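Local coordinates for hydrazine synthase alpha subunit (Candidatus Kuenenia stuttgartiensis, PDB 5C2V), which forms part of the hydrazine synthase complex and condenses hydroxylamine, made in the gamma subunit, with ammonia to give hydrazine, using c-type heme, at residues 464-469 / 639-644; 500-505 / 766-771. One frame throughout, in Å; residues are numbered along the deposited sequence.

Interaction 1 (464-469 / 639-644); sequences IIQGYQ and DKQRTV
Strand 461-467 of the middle-domain antiparallel sheet and its loop-like continuation meet the loop leading to helix 646-657 of the cytochrome c region, with Q466 and Y468 both bonded to the carboxamide of Q641. A glutamine suits this place because one flat group offers a donor and an acceptor. Its NE2 donates to Q466 OE1 at 2.6 Å with an N-H...O angle of 144°; the acceptor stays near the Q641 amide plane, although the two amide planes stand 72° apart. Q641 OE1 receives the hydroxyl of Y468, OH to OE1 2.8 Å, with the donor above the carbonyl plane. The same OE1 lies in plane at the ring edge, 3.2 Å from Y468 CE1. Q641 reaches in extended, CG anti to the backbone N (chi1 -165°), and runs alongside the tyrosine, the two side chains pointing opposite ways. Water 1 donates to Y468 OH (2.7 Å) and to Q641 O (3.1 Å), joining the hydroxyl to the loop backbone as well. Farther along, T643 CB approaches the ring edge at Y468 CE2, 4.4 Å away, while T643 OG1 bonds to R503 O of the neighbouring strand. This is polar side-chain packing of a loop against a β-sheet, here joining two domains.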
loop_
_atom_site.group_PDB
_atom_site.type_symbol
_atom_site.label_atom_id
_atom_site.label_comp_id
_atom_site.label_asym_id
_atom_site.label_seq_id
_atom_site.Cartn_x
_atom_site.Cartn_y
_atom_site.Cartn_z
ATOM N N ILE D 464 -15.898 -24.797 1.735
ATOM C CA ILE D 464 -14.578 -25.281 2.107
ATOM C C ILE D 464 -13.841 -25.782 0.872
ATOM O O ILE D 464 -14.323 -26.676 0.159
ATOM C CB ILE D 464 -14.654 -26.404 3.154
ATOM C CG1 ILE D 464 -15.657 -26.042 4.251
ATOM C CG2 ILE D 464 -13.277 -26.669 3.743
ATOM C CD1 ILE D 464 -15.834 -27.120 5.295
ATOM N N ILE D 465 -12.667 -25.197 0.650
ATOM C CA ILE D 465 -11.887 -25.369 -0.569
ATOM C C ILE D 465 -10.521 -25.989 -0.279
ATOM O O ILE D 465 -9.839 -25.573 0.654
ATOM C CB ILE D 465 -11.680 -24.009 -1.276
ATOM C CG1 ILE D 465 -13.023 -23.418 -1.710
ATOM C CG2 ILE D 465 -10.735 -24.141 -2.462
ATOM C CD1 ILE D 465 -12.919 -22.012 -2.260
ATOM N N GLN D 466 -10.122 -26.975 -1.079
ATOM C CA GLN D 466 -8.800 -27.583 -0.935
ATOM C C GLN D 466 -7.854 -27.167 -2.056
ATOM O O GLN D 466 -8.149 -27.360 -3.235
ATOM C CB GLN D 466 -8.903 -29.108 -0.898
ATOM C CG GLN D 466 -7.557 -29.808 -0.783
ATOM C CD GLN D 466 -7.677 -31.318 -0.828
ATOM O OE1 GLN D 466 -8.770 -31.869 -0.708
ATOM N NE2 GLN D 466 -6.547 -31.995 -1.000
ATOM N N GLY D 467 -6.716 -26.594 -1.679
ATOM C CA GLY D 467 -5.697 -26.219 -2.641
ATOM C C GLY D 467 -4.980 -27.408 -3.250
ATOM O O GLY D 467 -4.480 -28.277 -2.535
ATOM N N TYR D 468 -4.927 -27.445 -4.577
ATOM C CA TYR D 468 -4.188 -28.485 -5.282
ATOM C C TYR D 468 -2.789 -27.993 -5.620
ATOM O O TYR D 468 -2.624 -26.914 -6.192
ATOM C CB TYR D 468 -4.913 -28.908 -6.560
ATOM C CG TYR D 468 -6.310 -29.442 -6.344
ATOM C CD1 TYR D 468 -6.674 -30.037 -5.142
ATOM C CD2 TYR D 468 -7.266 -29.356 -7.347
ATOM C CE1 TYR D 468 -7.952 -30.526 -4.946
ATOM C CE2 TYR D 468 -8.544 -29.842 -7.161
ATOM C CZ TYR D 468 -8.883 -30.425 -5.959
ATOM O OH TYR D 468 -10.157 -30.910 -5.773
ATOM N N GLN D 469 -1.785 -28.784 -5.261
ATOM C CA GLN D 469 -0.407 -28.450 -5.586
ATOM C C GLN D 469 -0.225 -28.461 -7.097
ATOM O O GLN D 469 -0.856 -29.251 -7.797
ATOM C CB GLN D 469 0.560 -29.430 -4.921
ATOM C CG GLN D 469 2.026 -29.055 -5.057
ATOM C CD GLN D 469 2.388 -27.799 -4.284
ATOM O OE1 GLN D 469 2.740 -27.864 -3.106
ATOM N NE2 GLN D 469 2.312 -26.651 -4.947
ATOM N N ASP D 639 -10.045 -39.098 -5.000
ATOM C CA ASP D 639 -10.329 -39.399 -6.396
ATOM C C ASP D 639 -11.574 -38.652 -6.868
ATOM O O ASP D 639 -11.614 -38.118 -7.976
ATOM C CB ASP D 639 -10.510 -40.912 -6.576
ATOM C CG ASP D 639 -10.358 -41.362 -8.018
ATOM O OD1 ASP D 639 -10.743 -40.607 -8.936
ATOM O OD2 ASP D 639 -9.852 -42.482 -8.234
ATOM N N LYS D 640 -12.587 -38.618 -6.009
ATOM C CA LYS D 640 -13.905 -38.119 -6.382
ATOM C C LYS D 640 -14.182 -36.664 -5.984
ATOM O O LYS D 640 -15.289 -36.169 -6.195
ATOM C CB LYS D 640 -14.970 -39.038 -5.781
ATOM C CG LYS D 640 -14.633 -40.510 -5.960
ATOM C CD LYS D 640 -15.643 -41.422 -5.295
ATOM C CE LYS D 640 -16.920 -41.509 -6.103
ATOM N NZ LYS D 640 -17.838 -42.541 -5.549
ATOM N N GLN D 641 -13.194 -35.987 -5.404
ATOM C CA GLN D 641 -13.378 -34.602 -4.964
ATOM C C GLN D 641 -13.686 -33.677 -6.143
ATOM O O GLN D 641 -12.963 -33.660 -7.139
ATOM C CB GLN D 641 -12.141 -34.102 -4.214
ATOM C CG GLN D 641 -12.379 -32.821 -3.424
ATOM C CD GLN D 641 -11.136 -32.337 -2.702
ATOM O OE1 GLN D 641 -10.063 -32.227 -3.294
ATOM N NE2 GLN D 641 -11.276 -32.048 -1.413
ATOM N N ARG D 642 -14.761 -32.903 -6.014
ATOM C CA ARG D 642 -15.281 -32.105 -7.122
ATOM C C ARG D 642 -14.650 -30.718 -7.227
ATOM O O ARG D 642 -14.397 -30.056 -6.219
ATOM C CB ARG D 642 -16.801 -31.966 -6.993
ATOM C CG ARG D 642 -17.474 -31.296 -8.181
ATOM C CD ARG D 642 -18.981 -31.214 -7.994
ATOM N NE ARG D 642 -19.356 -30.329 -6.894
ATOM C CZ ARG D 642 -19.691 -29.051 -7.044
ATOM N NH1 ARG D 642 -19.701 -28.504 -8.252
ATOM N NH2 ARG D 642 -20.019 -28.320 -5.987
ATOM N N THR D 643 -14.402 -30.292 -8.462
ATOM C CA THR D 643 -13.936 -28.940 -8.748
ATOM C C THR D 643 -14.672 -28.394 -9.966
ATOM O O THR D 643 -15.358 -29.138 -10.668
ATOM C CB THR D 643 -12.421 -28.893 -9.009
ATOM O OG1 THR D 643 -11.968 -27.533 -8.979
ATOM C CG2 THR D 643 -12.093 -29.502 -10.365
ATOM N N VAL D 644 -14.539 -27.095 -10.210
ATOM C CA VAL D 644 -15.133 -26.486 -11.393
ATOM C C VAL D 644 -14.056 -26.133 -12.413
ATOM O O VAL D 644 -13.192 -25.296 -12.155
ATOM C CB VAL D 644 -15.935 -25.221 -11.043
ATOM C CG1 VAL D 644 -16.579 -24.643 -12.293
ATOM C CG2 VAL D 644 -16.993 -25.537 -9.998
HETATM O O HOH W 1 -10.825 -31.723 -8.293
#

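Interaction 2 (500-505 / 766-771); sequences FQQRGI and QWDNIP. With CA (calcium ion), chain Z.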
loop_
_atom_site.group_PDB
_atom_site.type_symbol
_atom_site.label_atom_id
_atom_site.label_comp_id
_atom_site.label_asym_id
_atom_site.label_seq_id
_atom_site.Cartn_x
_atom_site.Cartn_y
_atom_site.Cartn_z
ATOM N N PHE D 500 -4.557 -17.196 -8.682
ATOM C CA PHE D 500 -5.052 -18.369 -7.974
ATOM C C PHE D 500 -4.681 -19.647 -8.714
ATOM O O PHE D 500 -5.041 -19.825 -9.879
ATOM C CB PHE D 500 -6.573 -18.294 -7.802
ATOM C CG PHE D 500 -7.031 -17.181 -6.901
ATOM C CD1 PHE D 500 -7.163 -15.890 -7.384
ATOM C CD2 PHE D 500 -7.341 -17.430 -5.574
ATOM C CE1 PHE D 500 -7.587 -14.865 -6.559
ATOM C CE2 PHE D 500 -7.765 -16.409 -4.743
ATOM C CZ PHE D 500 -7.888 -15.125 -5.237
ATOM N N GLN D 501 -3.960 -20.535 -8.038
ATOM C CA GLN D 501 -3.614 -21.824 -8.621
ATOM C C GLN D 501 -4.775 -22.806 -8.488
ATOM O O GLN D 501 -5.828 -22.468 -7.945
ATOM C CB GLN D 501 -2.353 -22.393 -7.972
ATOM C CG GLN D 501 -1.075 -21.693 -8.403
ATOM C CD GLN D 501 0.161 -22.272 -7.744
ATOM O OE1 GLN D 501 0.085 -22.851 -6.660
ATOM N NE2 GLN D 501 1.306 -22.124 -8.400
ATOM N N GLN D 502 -4.573 -24.021 -8.988
ATOM C CA GLN D 502 -5.633 -25.023 -9.040
ATOM C C GLN D 502 -6.129 -25.423 -7.655
ATOM O O GLN D 502 -5.342 -25.607 -6.725
ATOM C CB GLN D 502 -5.146 -26.259 -9.796
ATOM C CG GLN D 502 -4.656 -25.955 -11.199
ATOM C CD GLN D 502 -3.906 -27.113 -11.821
ATOM O OE1 GLN D 502 -2.866 -27.535 -11.317
ATOM N NE2 GLN D 502 -4.432 -27.635 -12.924
ATOM N N ARG D 503 -7.445 -25.542 -7.532
ATOM C CA ARG D 503 -8.085 -25.894 -6.272
ATOM C C ARG D 503 -9.459 -26.500 -6.528
ATOM O O ARG D 503 -9.976 -26.439 -7.643
ATOM C CB ARG D 503 -8.192 -24.674 -5.358
ATOM C CG ARG D 503 -8.804 -23.448 -6.005
ATOM C CD ARG D 503 -8.426 -22.205 -5.222
ATOM N NE ARG D 503 -6.989 -21.956 -5.277
ATOM C CZ ARG D 503 -6.349 -21.090 -4.499
ATOM N NH1 ARG D 503 -7.019 -20.391 -3.592
ATOM N NH2 ARG D 503 -5.039 -20.927 -4.621
ATOM N N GLY D 504 -10.043 -27.096 -5.494
ATOM C CA GLY D 504 -11.332 -27.747 -5.628
ATOM C C GLY D 504 -12.149 -27.634 -4.359
ATOM O O GLY D 504 -11.680 -27.103 -3.354
ATOM N N ILE D 505 -13.381 -28.126 -4.408
ATOM C CA ILE D 505 -14.307 -27.960 -3.296
ATOM C C ILE D 505 -14.273 -29.140 -2.331
ATOM O O ILE D 505 -14.669 -30.252 -2.685
ATOM C CB ILE D 505 -15.751 -27.770 -3.800
ATOM C CG1 ILE D 505 -15.816 -26.629 -4.817
ATOM C CG2 ILE D 505 -16.695 -27.512 -2.637
ATOM C CD1 ILE D 505 -17.195 -26.414 -5.407
ATOM N N GLN D 766 -10.293 -20.114 -12.371
ATOM C CA GLN D 766 -9.229 -20.773 -13.115
ATOM C C GLN D 766 -9.711 -21.237 -14.485
ATOM O O GLN D 766 -10.869 -21.044 -14.852
ATOM C CB GLN D 766 -8.674 -21.967 -12.330
ATOM C CG GLN D 766 -7.983 -21.609 -11.024
ATOM C CD GLN D 766 -8.961 -21.402 -9.885
ATOM O OE1 GLN D 766 -10.167 -21.582 -10.048
ATOM N NE2 GLN D 766 -8.444 -21.028 -8.720
ATOM N N TRP D 767 -8.798 -21.851 -15.227
ATOM C CA TRP D 767 -9.070 -22.412 -16.545
ATOM C C TRP D 767 -8.867 -23.915 -16.472
ATOM O O TRP D 767 -9.790 -24.701 -16.685
ATOM C CB TRP D 767 -8.156 -21.781 -17.598
ATOM C CG TRP D 767 -7.905 -22.627 -18.821
ATOM C CD1 TRP D 767 -6.883 -23.517 -19.005
ATOM C CD2 TRP D 767 -8.652 -22.618 -20.046
ATOM N NE1 TRP D 767 -6.968 -24.085 -20.254
ATOM C CE2 TRP D 767 -8.041 -23.549 -20.914
ATOM C CE3 TRP D 767 -9.783 -21.926 -20.487
ATOM C CZ2 TRP D 767 -8.524 -23.800 -22.198
ATOM C CZ3 TRP D 767 -10.261 -22.180 -21.762
ATOM C CH2 TRP D 767 -9.633 -23.108 -22.601
ATOM N N ASP D 768 -7.636 -24.303 -16.156
ATOM C CA ASP D 768 -7.307 -25.700 -15.984
ATOM C C ASP D 768 -7.266 -25.984 -14.489
ATOM O O ASP D 768 -6.317 -25.611 -13.803
ATOM C CB ASP D 768 -5.959 -25.997 -16.647
ATOM C CG ASP D 768 -5.769 -27.457 -16.965
ATOM O OD1 ASP D 768 -6.137 -28.299 -16.126
ATOM O OD2 ASP D 768 -5.252 -27.761 -18.060
ATOM N N ASN D 769 -8.310 -26.638 -13.991
ATOM C CA ASN D 769 -8.397 -26.974 -12.576
ATOM C C ASN D 769 -8.029 -28.425 -12.296
ATOM O O ASN D 769 -8.088 -28.878 -11.155
ATOM C CB ASN D 769 -9.795 -26.668 -12.036
ATOM C CG ASN D 769 -9.807 -25.466 -11.109
ATOM O OD1 ASN D 769 -8.782 -25.106 -10.527
ATOM N ND2 ASN D 769 -10.970 -24.840 -10.961
ATOM N N ILE D 770 -7.666 -29.152 -13.347
ATOM C CA ILE D 770 -7.235 -30.537 -13.204
ATOM C C ILE D 770 -5.713 -30.616 -13.241
ATOM O O ILE D 770 -5.109 -30.439 -14.298
ATOM C CB ILE D 770 -7.826 -31.430 -14.312
ATOM C CG1 ILE D 770 -9.351 -31.315 -14.334
ATOM C CG2 ILE D 770 -7.395 -32.877 -14.119
ATOM C CD1 ILE D 770 -10.007 -32.088 -15.457
ATOM N N PRO D 771 -5.089 -30.886 -12.083
ATOM C CA PRO D 771 -3.628 -30.923 -11.942
ATOM C C PRO D 771 -2.951 -31.870 -12.931
ATOM O O PRO D 771 -3.409 -32.997 -13.120
ATOM C CB PRO D 771 -3.429 -31.411 -10.504
ATOM C CG PRO D 771 -4.667 -30.989 -9.795
ATOM C CD PRO D 771 -5.770 -31.139 -10.801
HETATM CA CA CA Z . -4.447 -29.911 -16.152
HETATM O O HOH W 2 -2.898 -28.437 -15.089
HETATM O O HOH W 3 -3.653 -29.281 -18.333
#
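Q502 NE2 donates to D768 O at 2.9 Å, with an N-H...O angle of 147°, from above the carbonyl plane. Its CG stands anti to the carbonyl carbon (chi1 -57°), and the chain then runs extended, long enough to bring the amide to the calcium-binding loop. There NE2 also makes a weak bond to water 2, a calcium ligand, while OE1 packs 3.5 Å from P771 CA. Next to it, N769 OD1 accepts a weak but fairly straight bond from R503 N (3.3 Å), and Q766 NE2 gives another weak one to Q501 O. Q766 NE2 is also bonded to L763 O, just past helix 751-762, and N769 ND2 to V644 O. Within the loop D768 to I770 form an Asx turn: D768 OD1 takes the N-H of I770 and binds calcium at 2.3 Å, a double use that suits an aspartate. I770 O, waters 2 and 3, G772 and D774 supply the other ligands. Farther out, D768 OD2 forms a salt bridge with R647 of helix 646-657. R503, whose strongest polar partner is Y528, bonds through NE to Q501 O (3.0 Å), and F500 CD2 lies 3.5 Å above one face of its guanidinium, offset toward the rim.

Overall arrangement
Both interactions fasten the middle-domain sheet to the C-terminal side of the chain: 464-469 and 500-505 lie on or beside neighbouring antiparallel strands, and their partners, 639-644 and 766-771, are loops that precede helix 646-657 and follow helix 751-762. Their centres are 8 Å apart, and probable hydrogen bonds join the two contacts, one between the loops and one from loop to strand. Interaction 1 is partly buried and smaller, relying on side-chain amides, a phenol and water. Interaction 2 is buried and larger; there side chains mostly meet backbone carbonyls and N-H groups, and the loop that receives them is also a calcium site, which probably helps to hold its shape.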